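Local coordinates for protein lipolytic enzyme (Clostridium thermocellum, PDB 2VPT) that hydrolyses acetyl esters of xylan, as the family 3 carbohydrate esterase domain of a longer cellulosomal protein, at residues A[4-12]-A[35-45]; A[126-134]-A[172-180]. All coordinates share one frame; numbering follows the deposited sequence. Where two conformers were deposited one is given.

How the contacts relate
Both contacts belong to one α/β domain of the SGNH hydrolase clan and follow each other along the chain, contact 1 closing before contact 2 opens. They sit on opposite sides of the chain's centre, with contact centres about 25 Å apart and nearest atoms about 7 Å apart. Contact 1 pairs strands 5-12 and 41-44 beside the calcium site. Contact 2 joins two loops, the first following strand 122-126 and the second leading into helix 181-203. The sheet connects them, because strand 86-90 pairs with both 5-12 and 122-126. Just past strand 5-12, S14 at the start of helix 14-17 hydrogen-bonds H178 of contact 2 through its OG, so the strand's C-terminal end lies near the probable active site.

Contact 1: A[4-12]-A[35-45]; sequences KTIKIMPVG and LTQAGLSIDFV. With CA (calcium ion), chain B.
I8 and F44 run alongside each other in the same direction, on one face of a parallel strand pair that closes the β-α-β crossover from strand 5-12 through helix 28-37 to strand 41-44. The F44 ring brings its CD1 to 4.0 Å from I8 CB, with I8 O at the ring edge. The P10 side chain runs roughly perpendicular to that of F44, its CG 3.8 Å from F44 CD1. On the same face I8 CD1 meets I42 CD1 obliquely at 3.9 Å; bending CD1 of I42 back at chi2 (-57°) swings it toward strand 5-12. I8 CD1 also meets L35 CD1, and helix 181-203 packs on L35 through L199. Between the strands, I6 O takes an almost straight bond from D43 N (2.9 Å, 179° at the hydrogen), and I6 N, I8 N and V45 N complete the ladder. T5, K7, S41 and D43 occupy the other face. T5 OG1 and S41 OG are hydrogen-bonded there at 2.8 Å, and the extended K7 chain runs alongside D43 with its NZ 4.9 Å from OD2, too far for a salt bridge. V45 O is buried without a polar partner, facing M9 CG (selenomethionine) at 3.4 Å. D57 and D59 help complete the calcium site, to which F44 gives its carbonyl O and D43 its OD1, 2.4 Å from the ion.

Contact 2: A[126-134]-A[172-180]; sequences ADYYPWPEA and ISWDGLHLS
L179 sits over one face of the Y129 ring, its CD2 above the centre at 3.7 Å and only 4° off the normal, a CH-pi contact that forms the tight part of this loop-loop contact. With Y129 CG set between the backbone N and carbonyl carbon (chi1 55°), the ring reaches across to segment 172-180, and the two side chains overlap while running in opposite directions. W131 is held at its edge instead: NE1 donates to G176 O at 2.9 Å along a nearly straight line (175°) in the indole plane. The I172 side chain runs across that of W131, CG1 over one face of the five-membered ring, 4.2 Å from its centroid. D175 and H178 form the D-x-x-H pattern that supplies Asp and His to the triad in the SGNH clan: H178 ND1 donates to D175 OD2 at 2.8 Å, and NE2 bonds S14 OG, consistent with a Ser-His-Asp triad. D175 OD1 accepts from L177 N, an Asx turn, and from H178 N, following the type I turn S173-G176; W174 of the second subunit meets the H178 ring. Two waters bridge the loops. One accepts from Y129 OH at 2.5 Å and donates to L177 O and W131 O; another joins Y129 OH to L179 N. The solvent side lies at W131, G176, P132 and L177, where a single methyl, L177 CD1, touches the ring carbon P132 CD at 3.7 Å.

Contact 1: A[4-12]-A[35-45]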
# COMPACT_ATOMS: atom_id res chain seq x y z
N LYS A 4 -14.21 -7.57 25.31
CA LYS A 4 -13.92 -6.18 24.87
C LYS A 4 -13.20 -6.24 23.52
O LYS A 4 -12.26 -7.02 23.35
CB LYS A 4 -13.02 -5.47 25.89
CG LYS A 4 -12.76 -4.01 25.54
CD LYS A 4 -11.58 -3.42 26.27
CE LYS A 4 -11.13 -2.12 25.62
NZ LYS A 4 -10.05 -1.44 26.40
N THR A 5 -13.65 -5.42 22.57
CA THR A 5 -12.90 -5.20 21.33
C THR A 5 -11.63 -4.43 21.66
O THR A 5 -11.68 -3.41 22.35
CB THR A 5 -13.70 -4.42 20.26
OG1 THR A 5 -14.82 -5.21 19.83
CG2 THR A 5 -12.83 -4.10 19.04
N ILE A 6 -10.50 -4.96 21.18
CA ILE A 6 -9.17 -4.36 21.38
C ILE A 6 -8.77 -3.62 20.10
O ILE A 6 -8.69 -4.23 19.04
CB ILE A 6 -8.10 -5.45 21.66
CG1 ILE A 6 -8.56 -6.43 22.75
CG2 ILE A 6 -6.76 -4.81 22.04
CD1 ILE A 6 -7.58 -7.53 23.02
N LYS A 7 -8.52 -2.32 20.21
CA LYS A 7 -8.01 -1.52 19.09
C LYS A 7 -6.49 -1.59 19.09
O LYS A 7 -5.84 -1.22 20.08
CB LYS A 7 -8.45 -0.06 19.20
CG LYS A 7 -9.94 0.15 18.96
CD LYS A 7 -10.33 1.62 19.05
CE LYS A 7 -11.77 1.84 18.62
NZ LYS A 7 -12.14 3.29 18.57
N ILE A 8 -5.93 -2.09 17.99
CA ILE A 8 -4.51 -2.27 17.84
C ILE A 8 -4.04 -1.44 16.65
O ILE A 8 -4.60 -1.57 15.56
CB ILE A 8 -4.13 -3.74 17.58
CG1 ILE A 8 -4.63 -4.65 18.72
CG2 ILE A 8 -2.61 -3.84 17.41
CD1 ILE A 8 -4.38 -6.14 18.52
N MSE A 9 -3.04 -0.59 16.86
CA MSE A 9 -2.48 0.21 15.78
C MSE A 9 -1.13 -0.34 15.36
O MSE A 9 -0.14 -0.20 16.09
CB MSE A 9 -2.31 1.66 16.21
CG MSE A 9 -1.88 2.55 15.05
SE MSE A 9 -1.58 4.37 15.57
CE MSE A 9 -2.72 4.65 15.52
N PRO A 10 -1.06 -0.97 14.17
CA PRO A 10 0.25 -1.37 13.64
C PRO A 10 0.99 -0.17 13.08
O PRO A 10 0.51 0.46 12.14
CB PRO A 10 -0.11 -2.37 12.53
CG PRO A 10 -1.57 -2.65 12.70
CD PRO A 10 -2.15 -1.41 13.29
N VAL A 11 2.14 0.15 13.66
CA VAL A 11 2.93 1.32 13.27
C VAL A 11 4.28 0.82 12.75
O VAL A 11 4.97 0.07 13.43
CB VAL A 11 3.18 2.27 14.45
CG1 VAL A 11 4.07 3.42 14.03
CG2 VAL A 11 1.89 2.77 15.00
N GLY A 12 4.67 1.22 11.55
CA GLY A 12 5.96 0.80 11.05
C GLY A 12 6.27 1.32 9.68
O GLY A 12 5.73 2.36 9.24
N LEU A 35 -5.60 -14.19 15.90
CA LEU A 35 -6.19 -13.53 17.05
C LEU A 35 -7.70 -13.75 17.10
O LEU A 35 -8.26 -13.97 18.18
CB LEU A 35 -5.87 -12.04 17.07
CG LEU A 35 -4.40 -11.68 17.28
CD1 LEU A 35 -4.24 -10.17 17.14
CD2 LEU A 35 -3.88 -12.17 18.62
N THR A 36 -8.34 -13.71 15.94
CA THR A 36 -9.77 -13.99 15.86
C THR A 36 -10.05 -15.45 16.23
O THR A 36 -10.96 -15.72 17.02
CB THR A 36 -10.31 -13.65 14.47
OG1 THR A 36 -10.09 -12.27 14.20
CG2 THR A 36 -11.83 -13.89 14.40
N GLN A 37 -9.27 -16.38 15.71
CA GLN A 37 -9.42 -17.80 16.08
C GLN A 37 -9.25 -18.03 17.58
O GLN A 37 -9.87 -18.94 18.15
CB GLN A 37 -8.44 -18.66 15.30
CG GLN A 37 -8.77 -18.79 13.84
CD GLN A 37 -7.78 -19.65 13.08
OE1 GLN A 37 -8.18 -20.48 12.26
NE2 GLN A 37 -6.50 -19.47 13.37
N ALA A 38 -8.41 -17.22 18.22
CA ALA A 38 -8.19 -17.31 19.66
C ALA A 38 -9.36 -16.76 20.47
O ALA A 38 -9.34 -16.83 21.69
CB ALA A 38 -6.89 -16.57 20.03
N GLY A 39 -10.38 -16.21 19.80
CA GLY A 39 -11.56 -15.68 20.46
C GLY A 39 -11.55 -14.21 20.79
O GLY A 39 -12.41 -13.72 21.53
N LEU A 40 -10.59 -13.48 20.24
CA LEU A 40 -10.48 -12.07 20.48
C LEU A 40 -11.23 -11.29 19.41
O LEU A 40 -11.31 -11.72 18.26
CB LEU A 40 -9.01 -11.64 20.49
CG LEU A 40 -8.18 -12.24 21.62
CD1 LEU A 40 -6.71 -11.90 21.40
CD2 LEU A 40 -8.66 -11.74 22.96
N SER A 41 -11.77 -10.16 19.82
CA SER A 41 -12.37 -9.18 18.93
C SER A 41 -11.37 -8.06 18.69
O SER A 41 -11.11 -7.25 19.57
CB SER A 41 -13.63 -8.60 19.56
OG SER A 41 -14.23 -7.66 18.69
N ILE A 42 -10.80 -8.03 17.48
CA ILE A 42 -9.70 -7.12 17.13
C ILE A 42 -10.18 -6.09 16.12
O ILE A 42 -10.82 -6.43 15.12
CB ILE A 42 -8.52 -7.92 16.51
CG1 ILE A 42 -8.01 -8.96 17.50
CG2 ILE A 42 -7.39 -6.98 16.07
CD1 ILE A 42 -7.56 -8.42 18.85
N ASP A 43 -9.85 -4.83 16.40
CA ASP A 43 -10.02 -3.74 15.45
C ASP A 43 -8.62 -3.16 15.19
O ASP A 43 -8.04 -2.49 16.03
CB ASP A 43 -10.94 -2.68 16.05
CG ASP A 43 -11.28 -1.55 15.10
OD1 ASP A 43 -10.91 -1.62 13.90
OD2 ASP A 43 -11.92 -0.58 15.56
N PHE A 44 -8.06 -3.47 14.02
CA PHE A 44 -6.85 -2.79 13.59
C PHE A 44 -7.23 -1.37 13.24
O PHE A 44 -8.21 -1.13 12.54
CB PHE A 44 -6.22 -3.47 12.37
CG PHE A 44 -5.39 -4.71 12.68
CD1 PHE A 44 -4.52 -4.75 13.76
CD2 PHE A 44 -5.42 -5.80 11.82
CE1 PHE A 44 -3.75 -5.88 13.99
CE2 PHE A 44 -4.62 -6.91 12.04
CZ PHE A 44 -3.80 -6.96 13.13
N VAL A 45 -6.47 -0.40 13.75
CA VAL A 45 -6.74 0.99 13.49
C VAL A 45 -5.55 1.73 12.88
O VAL A 45 -4.40 1.37 13.08
CB VAL A 45 -7.23 1.71 14.79
CG1 VAL A 45 -8.51 1.07 15.33
CG2 VAL A 45 -6.15 1.74 15.87
CA CA B . -10.29 -1.39 11.64
O HOH W 1 -11.65 -9.42 22.56
O HOH W 2 -12.33 -1.87 10.66
O HOH W 3 -10.91 0.89 12.04

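Contact 2: A[126-134]-A[172-180]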
# COMPACT_ATOMS: atom_id res chain seq x y z
N ALA A 126 9.12 -4.52 18.12
CA ALA A 126 9.74 -5.63 17.40
C ALA A 126 11.14 -5.32 16.87
O ALA A 126 11.44 -4.19 16.49
CB ALA A 126 8.86 -6.04 16.23
N ASP A 127 11.98 -6.36 16.82
CA ASP A 127 13.16 -6.33 15.96
C ASP A 127 12.83 -6.93 14.57
O ASP A 127 11.66 -7.19 14.28
CB ASP A 127 14.39 -6.94 16.65
CG ASP A 127 14.34 -8.44 16.81
OD1 ASP A 127 13.32 -9.07 16.48
OD2 ASP A 127 15.37 -8.99 17.27
N TYR A 128 13.84 -7.09 13.71
CA TYR A 128 13.64 -7.52 12.33
C TYR A 128 14.09 -8.95 12.09
O TYR A 128 15.00 -9.47 12.74
CB TYR A 128 14.41 -6.59 11.38
CG TYR A 128 13.80 -5.22 11.24
CD1 TYR A 128 13.09 -4.87 10.12
CD2 TYR A 128 13.96 -4.25 12.24
CE1 TYR A 128 12.54 -3.60 9.98
CE2 TYR A 128 13.40 -3.00 12.11
CZ TYR A 128 12.67 -2.68 10.98
OH TYR A 128 12.13 -1.41 10.85
N TYR A 129 13.46 -9.59 11.11
CA TYR A 129 14.02 -10.81 10.53
C TYR A 129 15.43 -10.46 10.03
O TYR A 129 15.70 -9.32 9.66
CB TYR A 129 13.11 -11.34 9.41
CG TYR A 129 12.82 -10.34 8.32
CD1 TYR A 129 13.60 -10.29 7.18
CD2 TYR A 129 11.78 -9.42 8.45
CE1 TYR A 129 13.36 -9.37 6.18
CE2 TYR A 129 11.53 -8.48 7.46
CZ TYR A 129 12.32 -8.46 6.32
OH TYR A 129 12.08 -7.55 5.31
N PRO A 130 16.35 -11.42 10.05
CA PRO A 130 17.77 -11.12 9.80
C PRO A 130 18.16 -10.98 8.31
O PRO A 130 19.02 -11.71 7.81
CB PRO A 130 18.47 -12.31 10.45
CG PRO A 130 17.53 -13.43 10.20
CD PRO A 130 16.15 -12.84 10.40
N TRP A 131 17.53 -10.03 7.63
CA TRP A 131 17.79 -9.79 6.21
C TRP A 131 17.48 -8.34 5.88
O TRP A 131 16.40 -7.87 6.22
CB TRP A 131 16.91 -10.70 5.36
CG TRP A 131 17.28 -10.69 3.92
CD1 TRP A 131 16.66 -10.04 2.91
CD2 TRP A 131 18.39 -11.38 3.32
NE1 TRP A 131 17.29 -10.27 1.72
CE2 TRP A 131 18.36 -11.10 1.94
CE3 TRP A 131 19.40 -12.21 3.82
CZ2 TRP A 131 19.31 -11.61 1.05
CZ3 TRP A 131 20.34 -12.72 2.93
CH2 TRP A 131 20.29 -12.42 1.57
N PRO A 132 18.43 -7.60 5.27
CA PRO A 132 19.81 -7.99 4.97
C PRO A 132 20.59 -8.23 6.26
O PRO A 132 20.18 -7.77 7.32
CB PRO A 132 20.36 -6.78 4.21
CG PRO A 132 19.53 -5.65 4.65
CD PRO A 132 18.17 -6.21 4.87
N GLU A 133 21.72 -8.93 6.15
CA GLU A 133 22.58 -9.25 7.29
C GLU A 133 22.86 -8.02 8.17
O GLU A 133 22.87 -8.13 9.39
CB GLU A 133 23.89 -9.87 6.78
CG GLU A 133 25.02 -10.04 7.80
CD GLU A 133 24.96 -11.35 8.59
OE1 GLU A 133 23.92 -12.04 8.55
OE2 GLU A 133 25.98 -11.67 9.25
N ALA A 134 23.03 -6.86 7.54
CA ALA A 134 23.34 -5.62 8.24
C ALA A 134 22.33 -5.26 9.33
O ALA A 134 22.68 -4.60 10.30
CB ALA A 134 23.46 -4.47 7.24
N ILE A 172 11.72 -14.74 1.52
CA ILE A 172 11.98 -13.46 0.85
C ILE A 172 11.27 -13.40 -0.49
O ILE A 172 11.27 -14.36 -1.26
CB ILE A 172 13.50 -13.22 0.69
CG1 ILE A 172 14.16 -13.09 2.06
CG2 ILE A 172 13.77 -11.97 -0.17
CD1 ILE A 172 13.56 -11.99 2.98
N SER A 173 10.66 -12.26 -0.76
CA SER A 173 9.88 -12.05 -1.97
C SER A 173 10.75 -11.88 -3.21
O SER A 173 11.97 -11.83 -3.13
CB SER A 173 9.00 -10.81 -1.80
OG SER A 173 9.77 -9.64 -2.00
N TRP A 174 10.08 -11.79 -4.35
CA TRP A 174 10.73 -11.51 -5.63
C TRP A 174 11.62 -10.25 -5.65
O TRP A 174 12.52 -10.16 -6.48
CB TRP A 174 9.65 -11.38 -6.72
CG TRP A 174 8.65 -10.32 -6.39
CD1 TRP A 174 7.51 -10.46 -5.65
CD2 TRP A 174 8.72 -8.95 -6.77
NE1 TRP A 174 6.86 -9.25 -5.55
CE2 TRP A 174 7.58 -8.30 -6.23
CE3 TRP A 174 9.63 -8.19 -7.52
CZ2 TRP A 174 7.33 -6.95 -6.41
CZ3 TRP A 174 9.37 -6.85 -7.71
CH2 TRP A 174 8.23 -6.24 -7.15
N ASP A 175 11.38 -9.28 -4.76
CA ASP A 175 12.22 -8.07 -4.74
C ASP A 175 13.56 -8.24 -4.02
O ASP A 175 14.40 -7.33 -4.02
CB ASP A 175 11.44 -6.83 -4.24
CG ASP A 175 11.22 -6.80 -2.72
OD1 ASP A 175 11.83 -7.58 -1.96
OD2 ASP A 175 10.41 -5.94 -2.29
N GLY A 176 13.77 -9.41 -3.42
CA GLY A 176 15.04 -9.75 -2.79
C GLY A 176 15.31 -9.11 -1.45
O GLY A 176 16.37 -9.30 -0.88
N LEU A 177 14.33 -8.38 -0.90
CA LEU A 177 14.51 -7.64 0.35
C LEU A 177 13.37 -7.86 1.35
O LEU A 177 13.61 -8.18 2.52
CB LEU A 177 14.63 -6.15 0.03
CG LEU A 177 14.76 -5.15 1.17
CD1 LEU A 177 16.03 -5.41 1.98
CD2 LEU A 177 14.77 -3.74 0.60
N HIS A 178 12.15 -7.66 0.87
CA HIS A 178 10.96 -7.80 1.70
C HIS A 178 10.50 -9.23 1.76
O HIS A 178 10.81 -10.05 0.89
CB HIS A 178 9.84 -6.92 1.16
CG HIS A 178 10.13 -5.46 1.27
ND1 HIS A 178 10.54 -4.71 0.19
CD2 HIS A 178 10.10 -4.62 2.33
CE1 HIS A 178 10.74 -3.46 0.58
NE2 HIS A 178 10.48 -3.38 1.88
N LEU A 179 9.73 -9.52 2.81
CA LEU A 179 9.21 -10.86 3.03
C LEU A 179 8.22 -11.31 1.96
O LEU A 179 7.49 -10.50 1.40
CB LEU A 179 8.54 -10.93 4.41
CG LEU A 179 9.45 -10.77 5.63
CD1 LEU A 179 8.59 -10.52 6.85
CD2 LEU A 179 10.38 -11.97 5.82
N SER A 180 8.21 -12.62 1.71
CA SER A 180 7.16 -13.27 0.95
C SER A 180 5.92 -13.47 1.80
O SER A 180 5.92 -13.22 3.01
CB SER A 180 7.65 -14.65 0.53
OG SER A 180 7.88 -15.43 1.69
O HOH W 4 9.07 -7.32 4.54
O HOH W 5 14.17 -6.37 4.50